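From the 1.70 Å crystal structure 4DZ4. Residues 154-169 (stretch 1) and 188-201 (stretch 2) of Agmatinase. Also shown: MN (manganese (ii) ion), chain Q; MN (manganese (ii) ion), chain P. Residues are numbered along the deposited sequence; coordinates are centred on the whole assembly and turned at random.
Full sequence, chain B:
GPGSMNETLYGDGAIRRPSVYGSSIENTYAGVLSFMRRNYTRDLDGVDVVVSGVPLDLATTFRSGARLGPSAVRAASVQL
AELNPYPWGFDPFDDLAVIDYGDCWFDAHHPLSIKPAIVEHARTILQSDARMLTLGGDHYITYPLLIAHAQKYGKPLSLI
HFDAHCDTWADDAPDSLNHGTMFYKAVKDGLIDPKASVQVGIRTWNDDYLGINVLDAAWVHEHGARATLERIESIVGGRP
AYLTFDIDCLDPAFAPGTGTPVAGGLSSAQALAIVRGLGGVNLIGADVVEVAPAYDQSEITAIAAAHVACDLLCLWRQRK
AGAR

Stretch 1 (154-169) GKPLSLIHFDAHCDTW
Stretch 2 (188-201) KDGLIDPKASVQVG

Two stretches of agmatinase lie side by side as parallel strands, 158-162 and 198-200, their axes 4.6 Å apart at closest and 15° from parallel; together they bury 937 Å². Register pairs I160 with V198, H161 with Q199 and F162 with V200 (CA-CA 5.2, 4.7 and 4.7 Å). Extended backbones alternate their bonds: V198 N to L159 O 2.9 Å, H161 N to V198 O 2.9 Å, V200 N to H161 O 2.8 Å, D163 N to V200 O 3.0 Å.

Upstream, G154 (phi 87°) leaves a helix and a cis peptide precedes P156. A single bridge ties L157 to I192: L157 N to L191 O is 2.8 Å and nearly straight (177°), and D193 N to L157 O is 2.9 Å. P156 lays its ring on the turn, CB 3.5 Å from G190 O and CG 3.8 Å from D193 CB. K155 (p, t, t, p) has CD 3.6 Å from G190 O; G190, at phi 70°, closes a Schellman motif.

Between bridge and strands P194 and K195 stand clear of stretch 1, while D193, A196 and S197 stay in contact, and serines span the gap. S158 (m) donates from OG to A196 O at 2.7 Å. S197 (m) brings OG to L159 N at 2.9 Å while donating to D193 O at 2.7 Å, so one small hydroxyl replaces a backbone acceptor and also ties the 193-197 turn together. Buried L159 (t, p), its CA-to-CB bond sideways, places CD2 4.0 Å from I192 CD1; I192 is p, t.

On the face carrying I160, F162, V198 and V200, all buried, apolar side chains suit their places by packing. I160 (m, t) sets CG2 4.3 Å from V198 CG1 (V198 is p), and F162 (chi1 m) brings CD1 3.9 Å from V200 CB (V200 is t).

The face carrying H161 and Q199 is polar. Buried Q199 (m, t, chi3 -51°) suits its place by its amide: the end of its side chain comes nearer stretch 1, where NE2 donates to H161 ND1 at the ring edge (3.0 Å) and weakly to C166 O (2.9 Å). Q199 OE1 accepts from a water that takes a bond from T168 OG1, both 2.7 Å. H161 (t) donates NE2 to D163 OD2 at 2.8 Å, a carboxylate bridging two manganese ions: OD1 2.1 Å from MN in chain Q, OD2 2.2 Å from MN in chain P. H165 ND1 (2.3 Å) joins the former ion, D167 OD2 (2.0 Å) the latter.

At G201 (phi 94°) a CB would be jammed against V200 O, which by itself calls for glycine; it would point toward stretch 1, 3.6 Å from D163 O.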

# COMPACT_ATOMS: atom_id res chain seq x y z
N GLY B 154 -6.57 -43.98 -10.68
CA GLY B 154 -7.77 -44.39 -11.39
C GLY B 154 -8.77 -43.26 -11.51
O GLY B 154 -8.59 -42.17 -10.94
N LYS B 155 -9.82 -43.51 -12.27
CA LYS B 155 -10.89 -42.53 -12.40
C LYS B 155 -12.25 -43.23 -12.33
O LYS B 155 -12.32 -44.42 -12.64
CB LYS B 155 -10.73 -41.70 -13.68
CG LYS B 155 -10.70 -42.48 -14.98
CD LYS B 155 -10.65 -41.47 -16.12
CE LYS B 155 -9.94 -42.04 -17.32
NZ LYS B 155 -10.77 -43.09 -17.96
N PRO B 156 -13.31 -42.52 -11.92
CA PRO B 156 -13.30 -41.09 -11.53
C PRO B 156 -12.90 -40.83 -10.07
O PRO B 156 -13.15 -41.67 -9.19
CB PRO B 156 -14.75 -40.67 -11.77
CG PRO B 156 -15.55 -41.92 -11.49
CD PRO B 156 -14.67 -43.09 -11.90
N LEU B 157 -12.27 -39.69 -9.82
CA LEU B 157 -11.86 -39.29 -8.47
C LEU B 157 -12.96 -38.47 -7.81
O LEU B 157 -13.77 -37.86 -8.50
CB LEU B 157 -10.59 -38.44 -8.54
CG LEU B 157 -9.39 -39.15 -9.18
CD1 LEU B 157 -8.28 -38.16 -9.49
CD2 LEU B 157 -8.91 -40.27 -8.28
N SER B 158 -12.96 -38.45 -6.48
CA SER B 158 -13.80 -37.50 -5.75
C SER B 158 -13.06 -36.18 -5.64
O SER B 158 -11.87 -36.15 -5.27
CB SER B 158 -14.10 -38.04 -4.35
OG SER B 158 -15.13 -38.99 -4.43
N LEU B 159 -13.74 -35.09 -5.98
CA LEU B 159 -13.15 -33.77 -5.80
C LEU B 159 -13.75 -33.08 -4.58
O LEU B 159 -14.98 -33.05 -4.41
CB LEU B 159 -13.35 -32.90 -7.04
CG LEU B 159 -12.53 -31.60 -7.07
CD1 LEU B 159 -11.04 -31.90 -7.30
CD2 LEU B 159 -13.07 -30.68 -8.17
N ILE B 160 -12.87 -32.56 -3.74
CA ILE B 160 -13.31 -31.70 -2.62
C ILE B 160 -12.77 -30.31 -2.96
O ILE B 160 -11.58 -30.08 -2.94
CB ILE B 160 -12.77 -32.17 -1.25
CG1 ILE B 160 -13.24 -33.61 -0.94
CG2 ILE B 160 -13.25 -31.19 -0.17
CD1 ILE B 160 -12.59 -34.19 0.31
N HIS B 161 -13.68 -29.39 -3.25
CA HIS B 161 -13.32 -28.13 -3.93
C HIS B 161 -13.81 -26.94 -3.14
O HIS B 161 -15.01 -26.78 -2.97
CB HIS B 161 -13.94 -28.22 -5.32
CG HIS B 161 -13.84 -26.96 -6.16
ND1 HIS B 161 -14.67 -26.76 -7.23
CD2 HIS B 161 -12.99 -25.88 -6.12
CE1 HIS B 161 -14.37 -25.59 -7.82
NE2 HIS B 161 -13.35 -25.04 -7.15
N PHE B 162 -12.88 -26.17 -2.57
CA PHE B 162 -13.23 -24.98 -1.79
C PHE B 162 -13.06 -23.78 -2.72
O PHE B 162 -11.97 -23.59 -3.28
CB PHE B 162 -12.29 -24.83 -0.59
CG PHE B 162 -12.48 -25.87 0.47
CD1 PHE B 162 -13.23 -25.59 1.62
CD2 PHE B 162 -11.88 -27.12 0.35
CE1 PHE B 162 -13.41 -26.54 2.63
CE2 PHE B 162 -12.02 -28.08 1.37
CZ PHE B 162 -12.78 -27.79 2.50
N ASP B 163 -14.09 -22.95 -2.89
CA ASP B 163 -14.04 -21.90 -3.92
C ASP B 163 -15.28 -21.06 -3.84
O ASP B 163 -16.36 -21.58 -3.53
CB ASP B 163 -14.01 -22.57 -5.32
CG ASP B 163 -13.31 -21.74 -6.38
OD1 ASP B 163 -13.55 -20.52 -6.49
OD2 ASP B 163 -12.57 -22.36 -7.19
N ALA B 164 -15.15 -19.78 -4.17
CA ALA B 164 -16.34 -18.97 -4.46
C ALA B 164 -16.99 -19.37 -5.79
O ALA B 164 -18.16 -19.03 -6.03
CB ALA B 164 -15.97 -17.48 -4.50
N HIS B 165 -16.23 -20.07 -6.65
CA HIS B 165 -16.59 -20.36 -8.05
C HIS B 165 -16.59 -21.87 -8.33
O HIS B 165 -15.69 -22.59 -7.94
CB HIS B 165 -15.59 -19.73 -9.02
CG HIS B 165 -15.37 -18.26 -8.78
ND1 HIS B 165 -14.37 -17.79 -7.99
CD2 HIS B 165 -16.05 -17.15 -9.26
CE1 HIS B 165 -14.43 -16.43 -7.96
NE2 HIS B 165 -15.45 -16.05 -8.75
N CYS B 166 -17.59 -22.31 -9.08
CA CYS B 166 -17.71 -23.74 -9.42
C CYS B 166 -16.70 -24.19 -10.47
O CYS B 166 -16.34 -25.39 -10.53
CB CYS B 166 -19.12 -24.04 -9.90
SG CYS B 166 -19.59 -23.17 -11.41
N ASP B 167 -16.24 -23.24 -11.29
CA ASP B 167 -15.30 -23.53 -12.39
C ASP B 167 -15.78 -24.64 -13.32
O ASP B 167 -14.98 -25.35 -13.94
CB ASP B 167 -13.89 -23.78 -11.83
CG ASP B 167 -13.37 -22.58 -11.02
OD1 ASP B 167 -13.87 -21.44 -11.27
OD2 ASP B 167 -12.49 -22.75 -10.15
N THR B 168 -17.10 -24.77 -13.43
CA THR B 168 -17.73 -25.75 -14.30
C THR B 168 -18.62 -25.10 -15.39
O THR B 168 -19.45 -25.76 -15.98
CB THR B 168 -18.58 -26.77 -13.48
OG1 THR B 168 -19.49 -26.04 -12.62
CG2 THR B 168 -17.70 -27.66 -12.62
N TRP B 169 -18.41 -23.80 -15.67
CA TRP B 169 -19.11 -23.14 -16.77
C TRP B 169 -18.72 -23.79 -18.07
O TRP B 169 -17.55 -24.15 -18.25
CB TRP B 169 -18.79 -21.64 -16.77
CG TRP B 169 -19.43 -20.96 -15.58
CD1 TRP B 169 -20.79 -20.64 -15.40
CD2 TRP B 169 -18.78 -20.55 -14.33
NE1 TRP B 169 -20.99 -20.06 -14.17
CE2 TRP B 169 -19.84 -19.98 -13.48
CE3 TRP B 169 -17.48 -20.58 -13.87
CZ2 TRP B 169 -19.57 -19.48 -12.20
CZ3 TRP B 169 -17.20 -20.06 -12.58
CH2 TRP B 169 -18.23 -19.52 -11.78
N LYS B 188 -16.42 -33.74 -18.05
CA LYS B 188 -16.61 -34.33 -19.37
C LYS B 188 -15.57 -35.44 -19.68
O LYS B 188 -15.89 -36.42 -20.36
CB LYS B 188 -16.62 -33.24 -20.45
CG LYS B 188 -17.77 -32.24 -20.29
CD LYS B 188 -19.16 -32.86 -20.42
CE LYS B 188 -20.13 -32.13 -19.51
NZ LYS B 188 -21.51 -32.70 -19.50
N ASP B 189 -14.35 -35.30 -19.17
CA ASP B 189 -13.31 -36.33 -19.36
C ASP B 189 -13.52 -37.54 -18.44
O ASP B 189 -12.81 -38.53 -18.59
CB ASP B 189 -11.89 -35.79 -19.08
CG ASP B 189 -11.43 -34.73 -20.08
OD1 ASP B 189 -12.12 -34.48 -21.11
OD2 ASP B 189 -10.34 -34.17 -19.83
N GLY B 190 -14.49 -37.46 -17.52
CA GLY B 190 -14.69 -38.53 -16.52
C GLY B 190 -13.59 -38.61 -15.46
O GLY B 190 -13.44 -39.66 -14.81
N LEU B 191 -12.87 -37.50 -15.24
CA LEU B 191 -11.81 -37.46 -14.23
C LEU B 191 -12.37 -37.43 -12.83
O LEU B 191 -11.73 -37.93 -11.90
CB LEU B 191 -10.88 -36.24 -14.41
CG LEU B 191 -10.07 -36.23 -15.71
CD1 LEU B 191 -9.22 -34.97 -15.77
CD2 LEU B 191 -9.19 -37.47 -15.81
N ILE B 192 -13.52 -36.79 -12.68
CA ILE B 192 -14.14 -36.66 -11.36
C ILE B 192 -15.60 -37.10 -11.40
O ILE B 192 -16.26 -36.96 -12.42
CB ILE B 192 -14.02 -35.24 -10.78
CG1 ILE B 192 -14.77 -34.22 -11.65
CG2 ILE B 192 -12.55 -34.87 -10.56
CD1 ILE B 192 -14.52 -32.78 -11.25
N ASP B 193 -16.07 -37.63 -10.28
CA ASP B 193 -17.42 -38.16 -10.19
C ASP B 193 -18.27 -37.11 -9.50
O ASP B 193 -18.10 -36.89 -8.29
CB ASP B 193 -17.41 -39.44 -9.34
CG ASP B 193 -18.80 -40.01 -9.11
OD1 ASP B 193 -19.82 -39.41 -9.49
OD2 ASP B 193 -18.89 -41.11 -8.53
N PRO B 194 -19.21 -36.49 -10.24
CA PRO B 194 -19.93 -35.37 -9.62
C PRO B 194 -20.75 -35.74 -8.40
O PRO B 194 -20.74 -34.99 -7.42
CB PRO B 194 -20.84 -34.84 -10.74
CG PRO B 194 -20.23 -35.36 -12.01
CD PRO B 194 -19.61 -36.69 -11.65
N LYS B 195 -21.42 -36.91 -8.43
CA LYS B 195 -22.23 -37.35 -7.28
C LYS B 195 -21.40 -37.58 -5.99
O LYS B 195 -21.94 -37.45 -4.89
CB LYS B 195 -23.05 -38.60 -7.65
N ALA B 196 -20.11 -37.88 -6.15
CA ALA B 196 -19.19 -38.11 -5.02
C ALA B 196 -18.19 -36.97 -4.89
O ALA B 196 -17.12 -37.14 -4.28
CB ALA B 196 -18.48 -39.47 -5.17
N SER B 197 -18.57 -35.79 -5.38
CA SER B 197 -17.72 -34.60 -5.29
C SER B 197 -18.50 -33.49 -4.64
O SER B 197 -19.72 -33.51 -4.61
CB SER B 197 -17.27 -34.15 -6.69
OG SER B 197 -16.34 -35.10 -7.22
N VAL B 198 -17.79 -32.49 -4.14
CA VAL B 198 -18.46 -31.44 -3.36
C VAL B 198 -17.73 -30.12 -3.50
O VAL B 198 -16.48 -30.07 -3.49
CB VAL B 198 -18.63 -31.86 -1.87
CG1 VAL B 198 -17.27 -32.15 -1.21
CG2 VAL B 198 -19.42 -30.81 -1.09
N GLN B 199 -18.51 -29.05 -3.61
CA GLN B 199 -17.97 -27.71 -3.77
C GLN B 199 -18.45 -26.88 -2.57
O GLN B 199 -19.63 -26.88 -2.27
CB GLN B 199 -18.43 -27.13 -5.10
CG GLN B 199 -17.87 -27.93 -6.28
CD GLN B 199 -18.32 -27.42 -7.64
OE1 GLN B 199 -19.51 -27.22 -7.89
NE2 GLN B 199 -17.34 -27.17 -8.53
N VAL B 200 -17.52 -26.22 -1.91
CA VAL B 200 -17.75 -25.62 -0.58
C VAL B 200 -17.40 -24.12 -0.62
O VAL B 200 -16.28 -23.75 -1.00
CB VAL B 200 -16.89 -26.29 0.50
CG1 VAL B 200 -17.22 -25.69 1.87
CG2 VAL B 200 -17.13 -27.81 0.54
N GLY B 201 -18.34 -23.27 -0.21
CA GLY B 201 -18.14 -21.82 -0.17
C GLY B 201 -18.64 -21.11 -1.44
O GLY B 201 -18.49 -19.88 -1.58
MN MN Q . -12.46 -18.93 -7.37
MN MN P . -11.45 -21.58 -8.90
O HOH W 1 -12.34 -19.88 -9.21
O HOH W 2 -20.37 -27.32 -10.43